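Long-range contacts in protein RIF2 (Saccharomyces cerevisiae, PDB 4BJ1), which takes part in telomere length regulation and transcriptional silencing, interacting with RIF1 and with the C-terminus of RAP1: residues L168-E179 with L200-T211; N78-Y87 with D128-N139. All coordinates share one frame; numbering follows the deposited sequence.

Contact 1: residues L168-E179 with L200-T211; sequences LTEFINVLSVLE and LLSTSLKKKLNT
Leu-168 fits as a knob into a hole formed by Leu-200, Leu-201, Ser-204 and Leu-205. Its two methyls share the work. CD1 goes to Leu-201 CD1 (3.8 Å), while CD2 lies against Leu-200 CD1. Ile-172 sits one turn on and is split in the same way. Its CD1 rests on Ser-204 and Leu-205, and its CG2 packs against Leu-209 CG at 3.7 Å. CG2 of Ile-172 stands anti to the backbone N, and this aims it at Lys-208 and Leu-209. Leu-175 CD1 touches both Leu-205 CD1 and Leu-209 CD1. Leu-209 CD2 lies over the backbone of 168-179, near Ile-172 O and Ser-176 N. The sheet closes this side: Leu-175 touches Phe-186 and Val-188, and Leu-205 and Leu-209 touch Ile-49.

The solvent side is looser. The Lys-208 chain bends at chi3 and chi4 (71° and 69°) and lays its CE 3.8 Å from Thr-169 CG2. Its NZ stays 4.0 Å from Asn-173 OD1, too far for a bond.

At the far end the contact turns polar. Glu-179 OE1 accepts from Asn-210 N (3.3 Å) on its syn side, somewhat out of the carboxylate plane. Thr-211 OG1 gives a bond to Glu-179 OE2 (3.1 Å) from above that plane. A weak bond from Thr-211 N to the same OE2 adds to this grip on the turn after helix 199-208.

The axes of segments 168-179 and 200-208 approach to 10.6 Å and cross at -37°. They are helices packed on one face of the parallel sheet, as is typical of the ASCE core of the AAA+ fold.

Contact 2: residues N78-Y87 with D128-N139; sequences NVVIIEMNDY and DLMMMVMRKINN
Tyr-87 and Leu-129 make the aromatic part of the contact. Leu-129 CD1 stands 4.3 Å above the Tyr-87 ring plane, over its centre. Leu-129 CD2 makes an off-centre CH-pi contact with the same ring. Leu-129 CG is anti to its own N (chi1 -176°), and this carries both methyls to the ring.

The apolar packing continues along 78-87. Met-84 CE and Leu-129 CD2 meet tip to tip at 3.8 Å. The side chains of Ile-82 and Val-133 cross at about a right angle, with Ile-82 CD1 3.8 Å from Val-133 CG2. Ile-82 and Met-132 slide past each other in opposite directions, CG1 against SD. The aliphatic part of Lys-136 covers Val-80 and Ile-82, its CB lying 3.7 Å from Val-80 CG1.

Hydrogen bonds hold the outer edge and the helix end. The extended Lys-136 chain brings NZ to Ile-81 O (2.8 Å), almost in line with the carbonyl bond. Asn-139, just past the helix, turns its ND2 back to Lys-136 O (2.7 Å). The same ND2 gives a weak bond to Asn-78 OD1 (2.9 Å), the two amide planes lying 41° apart. His-145 ND1 makes a second, weak bond to Asn-78 OD1. An alanine in place of Asn-139 removes the donor to Lys-136 O and Asn-78 OD1, and the helix end would probably be tied less firmly to the strand.

Strand 78-83 pairs with strand 145-153 through Ile-146, Tyr-148 and Lys-150. Helix 128-137 runs back at 152° to the first strand. This is the beta-alpha-beta crossover of a P-loop-type (ASCE) sheet.

From the N terminus, contact 2 comes first. It closes the loop between strand 78-83 and helix 128-137, a loop that includes the unmodelled residues 91-125. The chain then forms strand 145-153 and enters helix 165-180, where contact 1 opens. Contact 1 closes a shorter loop holding strand 184-192. The loops follow in series and neither nest nor cross. The centres of contact 1 and contact 2 lie about 16 Å apart. Helix 165-180 is the bridge, with helix 128-137 beside it and helix 199-208 also against it. Leu-178 packs on Met-134, Phe-171 on Leu-129, and Glu-170 OE1 probably bonds to Tyr-87 OH. Together the contacts span one face of the sheet, from outermost strand 78-83 across to strand 48-53.

Contact 1: residues L168-E179 with L200-T211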
# COMPACT_ATOMS: atom_id res chain seq x y z
N LEU A 168 8.96 22.98 -28.40
CA LEU A 168 7.50 22.86 -28.29
C LEU A 168 6.88 22.52 -29.64
O LEU A 168 5.96 21.69 -29.67
CB LEU A 168 6.89 24.16 -27.72
CG LEU A 168 5.35 24.31 -27.63
CD1 LEU A 168 4.70 23.13 -26.90
CD2 LEU A 168 4.96 25.60 -26.94
N THR A 169 7.34 23.15 -30.73
CA THR A 169 6.82 22.90 -32.08
C THR A 169 7.11 21.47 -32.52
O THR A 169 6.21 20.80 -33.01
CB THR A 169 7.33 23.94 -33.07
OG1 THR A 169 7.31 25.22 -32.44
CG2 THR A 169 6.49 23.96 -34.35
N GLU A 170 8.36 21.01 -32.29
CA GLU A 170 8.85 19.67 -32.57
C GLU A 170 7.91 18.61 -31.91
O GLU A 170 7.63 17.58 -32.52
CB GLU A 170 10.29 19.56 -32.03
CG GLU A 170 11.13 18.43 -32.61
CD GLU A 170 12.60 18.45 -32.25
OE1 GLU A 170 13.12 19.51 -31.84
OE2 GLU A 170 13.25 17.38 -32.36
N PHE A 171 7.42 18.91 -30.67
CA PHE A 171 6.49 18.09 -29.90
C PHE A 171 5.12 18.03 -30.54
O PHE A 171 4.60 16.93 -30.73
CB PHE A 171 6.42 18.56 -28.42
CG PHE A 171 5.47 17.82 -27.49
CD1 PHE A 171 5.33 16.43 -27.56
CD2 PHE A 171 4.75 18.50 -26.52
CE1 PHE A 171 4.47 15.75 -26.70
CE2 PHE A 171 3.88 17.82 -25.66
CZ PHE A 171 3.76 16.45 -25.74
N ILE A 172 4.54 19.21 -30.89
CA ILE A 172 3.23 19.31 -31.54
C ILE A 172 3.27 18.68 -32.96
O ILE A 172 2.23 18.23 -33.47
CB ILE A 172 2.67 20.76 -31.52
CG1 ILE A 172 2.62 21.33 -30.09
CG2 ILE A 172 1.29 20.85 -32.18
CD1 ILE A 172 2.53 22.87 -30.04
N ASN A 173 4.48 18.57 -33.54
CA ASN A 173 4.72 17.91 -34.82
C ASN A 173 4.60 16.37 -34.67
O ASN A 173 3.93 15.71 -35.48
CB ASN A 173 6.07 18.33 -35.40
CG ASN A 173 6.13 19.76 -35.92
OD1 ASN A 173 5.14 20.51 -35.94
ND2 ASN A 173 7.32 20.18 -36.31
N VAL A 174 5.21 15.82 -33.60
CA VAL A 174 5.11 14.39 -33.27
C VAL A 174 3.64 14.09 -32.97
O VAL A 174 3.08 13.14 -33.52
CB VAL A 174 6.06 13.97 -32.12
CG1 VAL A 174 5.83 12.52 -31.71
CG2 VAL A 174 7.52 14.16 -32.51
N LEU A 175 3.00 14.96 -32.17
CA LEU A 175 1.60 14.75 -31.83
C LEU A 175 0.69 14.73 -33.06
O LEU A 175 -0.15 13.83 -33.15
CB LEU A 175 1.09 15.73 -30.76
CG LEU A 175 1.70 15.64 -29.37
CD1 LEU A 175 1.11 16.68 -28.49
CD2 LEU A 175 1.48 14.29 -28.74
N SER A 176 0.89 15.65 -34.03
CA SER A 176 0.06 15.66 -35.24
C SER A 176 0.29 14.40 -36.12
O SER A 176 -0.65 13.95 -36.76
CB SER A 176 0.20 16.96 -36.04
OG SER A 176 1.41 17.05 -36.77
N VAL A 177 1.49 13.81 -36.08
CA VAL A 177 1.77 12.58 -36.83
C VAL A 177 1.09 11.36 -36.19
O VAL A 177 0.64 10.47 -36.91
CB VAL A 177 3.28 12.37 -37.07
CG1 VAL A 177 3.59 10.96 -37.55
CG2 VAL A 177 3.80 13.41 -38.05
N LEU A 178 1.00 11.32 -34.84
CA LEU A 178 0.35 10.22 -34.11
C LEU A 178 -1.18 10.29 -34.27
O LEU A 178 -1.88 9.27 -34.16
CB LEU A 178 0.76 10.19 -32.63
CG LEU A 178 2.26 10.09 -32.28
CD1 LEU A 178 2.45 10.01 -30.77
CD2 LEU A 178 2.92 8.89 -32.95
N GLU A 179 -1.68 11.51 -34.54
CA GLU A 179 -3.09 11.82 -34.78
C GLU A 179 -3.49 11.14 -36.09
O GLU A 179 -4.54 10.51 -36.15
CB GLU A 179 -3.27 13.35 -34.87
CG GLU A 179 -4.34 13.92 -33.95
CD GLU A 179 -4.33 15.43 -33.81
OE1 GLU A 179 -4.20 16.14 -34.84
OE2 GLU A 179 -4.50 15.91 -32.67
N LEU A 200 1.01 29.71 -22.98
CA LEU A 200 1.50 29.59 -24.37
C LEU A 200 1.33 28.17 -24.91
O LEU A 200 1.12 27.98 -26.11
CB LEU A 200 2.98 30.03 -24.46
CG LEU A 200 4.02 29.24 -23.63
CD1 LEU A 200 5.01 28.53 -24.53
CD2 LEU A 200 4.74 30.15 -22.63
N LEU A 201 1.45 27.18 -24.01
CA LEU A 201 1.31 25.75 -24.29
C LEU A 201 -0.12 25.43 -24.75
O LEU A 201 -0.29 24.96 -25.88
CB LEU A 201 1.67 24.97 -23.01
CG LEU A 201 1.65 23.47 -23.10
CD1 LEU A 201 2.98 22.95 -23.57
CD2 LEU A 201 1.32 22.88 -21.76
N SER A 202 -1.13 25.75 -23.90
CA SER A 202 -2.57 25.55 -24.13
C SER A 202 -3.03 26.12 -25.47
O SER A 202 -3.79 25.46 -26.19
CB SER A 202 -3.38 26.17 -23.00
OG SER A 202 -4.76 25.89 -23.14
N THR A 203 -2.56 27.33 -25.80
CA THR A 203 -2.89 28.03 -27.04
C THR A 203 -2.17 27.42 -28.24
O THR A 203 -2.74 27.41 -29.33
CB THR A 203 -2.66 29.54 -26.89
OG1 THR A 203 -1.48 29.76 -26.11
CG2 THR A 203 -3.84 30.24 -26.23
N SER A 204 -0.93 26.90 -28.06
CA SER A 204 -0.17 26.27 -29.14
C SER A 204 -0.73 24.88 -29.47
O SER A 204 -0.81 24.51 -30.64
CB SER A 204 1.31 26.18 -28.77
OG SER A 204 2.13 26.19 -29.93
N LEU A 205 -1.14 24.12 -28.43
CA LEU A 205 -1.73 22.79 -28.53
C LEU A 205 -3.12 22.88 -29.16
O LEU A 205 -3.47 22.04 -29.99
CB LEU A 205 -1.81 22.11 -27.14
CG LEU A 205 -0.62 21.22 -26.61
CD1 LEU A 205 -0.45 19.96 -27.40
CD2 LEU A 205 0.70 21.97 -26.52
N LYS A 206 -3.90 23.93 -28.81
CA LYS A 206 -5.23 24.14 -29.36
C LYS A 206 -5.18 24.54 -30.85
O LYS A 206 -5.90 23.95 -31.67
CB LYS A 206 -6.02 25.16 -28.54
N LYS A 207 -4.31 25.51 -31.20
CA LYS A 207 -4.15 26.06 -32.55
C LYS A 207 -3.59 25.10 -33.60
O LYS A 207 -4.07 25.11 -34.74
CB LYS A 207 -3.30 27.34 -32.53
N LYS A 208 -2.58 24.30 -33.23
CA LYS A 208 -1.90 23.39 -34.16
C LYS A 208 -2.46 21.93 -34.24
O LYS A 208 -2.13 21.21 -35.19
CB LYS A 208 -0.39 23.36 -33.84
CG LYS A 208 0.42 24.57 -34.33
CD LYS A 208 1.93 24.47 -33.98
CE LYS A 208 2.72 23.43 -34.77
NZ LYS A 208 2.88 23.80 -36.21
N LEU A 209 -3.27 21.49 -33.25
CA LEU A 209 -3.81 20.12 -33.24
C LEU A 209 -5.32 20.01 -33.41
O LEU A 209 -6.06 20.98 -33.20
CB LEU A 209 -3.39 19.34 -31.97
CG LEU A 209 -1.91 19.04 -31.76
CD1 LEU A 209 -1.70 18.32 -30.45
CD2 LEU A 209 -1.34 18.20 -32.88
N ASN A 210 -5.78 18.79 -33.79
CA ASN A 210 -7.18 18.46 -34.01
C ASN A 210 -7.82 17.81 -32.80
O ASN A 210 -9.04 17.72 -32.71
CB ASN A 210 -7.36 17.65 -35.30
CG ASN A 210 -7.21 18.49 -36.55
OD1 ASN A 210 -6.38 18.22 -37.43
ND2 ASN A 210 -8.00 19.57 -36.67
N THR A 211 -6.99 17.40 -31.83
CA THR A 211 -7.44 16.81 -30.58
C THR A 211 -7.80 17.94 -29.63
O THR A 211 -6.96 18.80 -29.37
CB THR A 211 -6.39 15.83 -30.06
OG1 THR A 211 -6.53 14.60 -30.78
CG2 THR A 211 -6.49 15.58 -28.57

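Contact 2: residues N78-Y87 with D128-N139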
# COMPACT_ATOMS: atom_id res chain seq x y z
N ASN A 78 -0.52 -2.08 -25.35
CA ASN A 78 0.79 -1.55 -24.97
C ASN A 78 0.77 -0.05 -24.64
O ASN A 78 0.20 0.76 -25.37
CB ASN A 78 1.83 -1.87 -26.02
CG ASN A 78 3.21 -1.41 -25.66
OD1 ASN A 78 3.62 -0.30 -26.01
ND2 ASN A 78 3.96 -2.28 -25.02
N VAL A 79 1.36 0.31 -23.48
CA VAL A 79 1.45 1.67 -22.95
C VAL A 79 2.93 1.99 -22.83
O VAL A 79 3.69 1.16 -22.35
CB VAL A 79 0.69 1.86 -21.61
CG1 VAL A 79 0.76 3.30 -21.15
CG2 VAL A 79 -0.77 1.41 -21.72
N VAL A 80 3.34 3.15 -23.37
CA VAL A 80 4.70 3.70 -23.40
C VAL A 80 4.64 5.04 -22.66
O VAL A 80 3.60 5.71 -22.69
CB VAL A 80 5.24 3.84 -24.86
CG1 VAL A 80 6.26 4.96 -25.02
CG2 VAL A 80 5.81 2.52 -25.35
N ILE A 81 5.72 5.39 -21.94
CA ILE A 81 5.79 6.62 -21.18
C ILE A 81 6.92 7.48 -21.70
O ILE A 81 8.05 6.99 -21.84
CB ILE A 81 5.97 6.35 -19.66
CG1 ILE A 81 5.09 5.13 -19.14
CG2 ILE A 81 5.77 7.64 -18.83
CD1 ILE A 81 3.50 5.18 -19.24
N ILE A 82 6.62 8.76 -21.94
CA ILE A 82 7.61 9.75 -22.35
C ILE A 82 7.46 10.94 -21.43
O ILE A 82 6.36 11.48 -21.28
CB ILE A 82 7.60 10.06 -23.87
CG1 ILE A 82 8.28 8.91 -24.65
CG2 ILE A 82 8.33 11.37 -24.16
CD1 ILE A 82 7.61 8.48 -25.84
N GLU A 83 8.55 11.29 -20.73
CA GLU A 83 8.59 12.41 -19.80
C GLU A 83 9.14 13.60 -20.58
O GLU A 83 10.31 13.61 -20.98
CB GLU A 83 9.43 12.06 -18.59
CG GLU A 83 8.85 10.93 -17.76
CD GLU A 83 9.82 10.43 -16.71
OE1 GLU A 83 10.73 9.65 -17.07
OE2 GLU A 83 9.70 10.87 -15.54
N MET A 84 8.27 14.58 -20.86
CA MET A 84 8.56 15.74 -21.69
C MET A 84 9.26 16.90 -20.97
O MET A 84 9.69 17.86 -21.63
CB MET A 84 7.27 16.23 -22.37
CG MET A 84 6.77 15.28 -23.44
SD MET A 84 8.06 14.81 -24.61
CE MET A 84 8.30 16.38 -25.44
N ASN A 85 9.38 16.81 -19.63
CA ASN A 85 10.00 17.82 -18.78
C ASN A 85 11.42 18.17 -19.17
O ASN A 85 11.71 19.34 -19.44
CB ASN A 85 9.94 17.40 -17.34
CG ASN A 85 8.56 17.56 -16.82
OD1 ASN A 85 8.15 18.68 -16.51
ND2 ASN A 85 7.79 16.47 -16.80
N ASP A 86 12.28 17.13 -19.26
CA ASP A 86 13.68 17.28 -19.64
C ASP A 86 13.85 17.87 -21.05
O ASP A 86 14.77 18.64 -21.27
CB ASP A 86 14.42 15.95 -19.50
CG ASP A 86 15.91 16.11 -19.21
OD1 ASP A 86 16.25 16.66 -18.13
OD2 ASP A 86 16.73 15.67 -20.05
N TYR A 87 12.91 17.57 -21.96
CA TYR A 87 12.91 18.00 -23.36
C TYR A 87 12.62 19.49 -23.65
O TYR A 87 13.40 20.13 -24.37
CB TYR A 87 11.91 17.14 -24.16
CG TYR A 87 12.19 17.17 -25.65
CD1 TYR A 87 13.18 16.35 -26.20
CD2 TYR A 87 11.52 18.04 -26.49
CE1 TYR A 87 13.48 16.40 -27.56
CE2 TYR A 87 11.80 18.09 -27.85
CZ TYR A 87 12.78 17.28 -28.38
OH TYR A 87 13.09 17.32 -29.70
N ASP A 128 14.68 14.44 -33.46
CA ASP A 128 15.23 13.77 -32.28
C ASP A 128 14.13 13.09 -31.45
O ASP A 128 14.28 11.93 -31.05
CB ASP A 128 15.97 14.79 -31.36
CG ASP A 128 16.70 15.95 -32.03
OD1 ASP A 128 17.09 15.80 -33.22
OD2 ASP A 128 16.92 16.98 -31.36
N LEU A 129 13.04 13.84 -31.20
CA LEU A 129 11.87 13.44 -30.42
C LEU A 129 11.15 12.30 -31.12
O LEU A 129 10.97 11.24 -30.53
CB LEU A 129 10.95 14.66 -30.23
CG LEU A 129 9.70 14.51 -29.37
CD1 LEU A 129 9.98 13.85 -28.03
CD2 LEU A 129 9.09 15.84 -29.14
N MET A 130 10.80 12.52 -32.40
CA MET A 130 10.13 11.56 -33.29
C MET A 130 10.86 10.22 -33.27
O MET A 130 10.23 9.18 -33.11
CB MET A 130 10.10 12.12 -34.71
CG MET A 130 9.35 11.26 -35.69
SD MET A 130 7.56 11.37 -35.51
CE MET A 130 7.27 13.07 -36.16
N MET A 131 12.18 10.25 -33.40
CA MET A 131 13.05 9.09 -33.42
C MET A 131 12.95 8.31 -32.14
O MET A 131 12.82 7.08 -32.18
CB MET A 131 14.49 9.53 -33.66
CG MET A 131 14.86 9.51 -35.10
SD MET A 131 15.71 7.96 -35.44
CE MET A 131 17.43 8.44 -35.04
N MET A 132 12.96 9.03 -31.00
CA MET A 132 12.86 8.47 -29.66
C MET A 132 11.47 7.88 -29.39
O MET A 132 11.41 6.77 -28.86
CB MET A 132 13.28 9.50 -28.61
CG MET A 132 13.25 8.96 -27.19
SD MET A 132 11.90 9.69 -26.23
CE MET A 132 12.65 11.33 -25.80
N VAL A 133 10.38 8.61 -29.75
CA VAL A 133 8.98 8.16 -29.57
C VAL A 133 8.76 6.86 -30.33
O VAL A 133 8.27 5.90 -29.75
CB VAL A 133 7.91 9.24 -29.94
CG1 VAL A 133 6.50 8.67 -29.85
CG2 VAL A 133 8.04 10.48 -29.06
N MET A 134 9.18 6.83 -31.61
CA MET A 134 9.03 5.68 -32.50
C MET A 134 9.82 4.48 -32.05
O MET A 134 9.31 3.36 -32.16
CB MET A 134 9.36 6.04 -33.97
CG MET A 134 8.42 7.08 -34.58
SD MET A 134 6.69 6.57 -34.64
CE MET A 134 5.94 8.09 -34.55
N ARG A 135 11.03 4.68 -31.52
CA ARG A 135 11.89 3.60 -31.02
C ARG A 135 11.16 2.82 -29.92
O ARG A 135 11.15 1.58 -29.94
CB ARG A 135 13.22 4.15 -30.49
N LYS A 136 10.52 3.58 -28.99
CA LYS A 136 9.75 3.07 -27.87
C LYS A 136 8.54 2.32 -28.38
O LYS A 136 8.39 1.14 -28.06
CB LYS A 136 9.34 4.21 -26.93
CG LYS A 136 10.49 4.74 -26.08
CD LYS A 136 9.99 5.45 -24.85
CE LYS A 136 11.06 5.49 -23.79
NZ LYS A 136 10.62 6.28 -22.61
N ILE A 137 7.73 2.97 -29.25
CA ILE A 137 6.51 2.45 -29.89
C ILE A 137 6.79 1.24 -30.76
O ILE A 137 5.88 0.45 -30.97
CB ILE A 137 5.78 3.57 -30.68
CG1 ILE A 137 4.99 4.51 -29.76
CG2 ILE A 137 4.88 3.04 -31.78
CD1 ILE A 137 4.41 5.71 -30.56
N ASN A 138 8.02 1.05 -31.23
CA ASN A 138 8.32 -0.11 -32.08
C ASN A 138 8.38 -1.46 -31.33
O ASN A 138 8.80 -2.46 -31.91
CB ASN A 138 9.58 0.11 -32.90
CG ASN A 138 9.33 -0.21 -34.34
OD1 ASN A 138 8.90 0.65 -35.12
ND2 ASN A 138 9.49 -1.48 -34.71
N ASN A 139 7.91 -1.50 -30.07
CA ASN A 139 7.85 -2.74 -29.29
C ASN A 139 6.84 -3.68 -29.98
O ASN A 139 5.68 -3.32 -30.14
CB ASN A 139 7.46 -2.45 -27.83
CG ASN A 139 6.17 -1.68 -27.66
OD1 ASN A 139 5.07 -2.21 -27.81
ND2 ASN A 139 6.25 -0.39 -27.33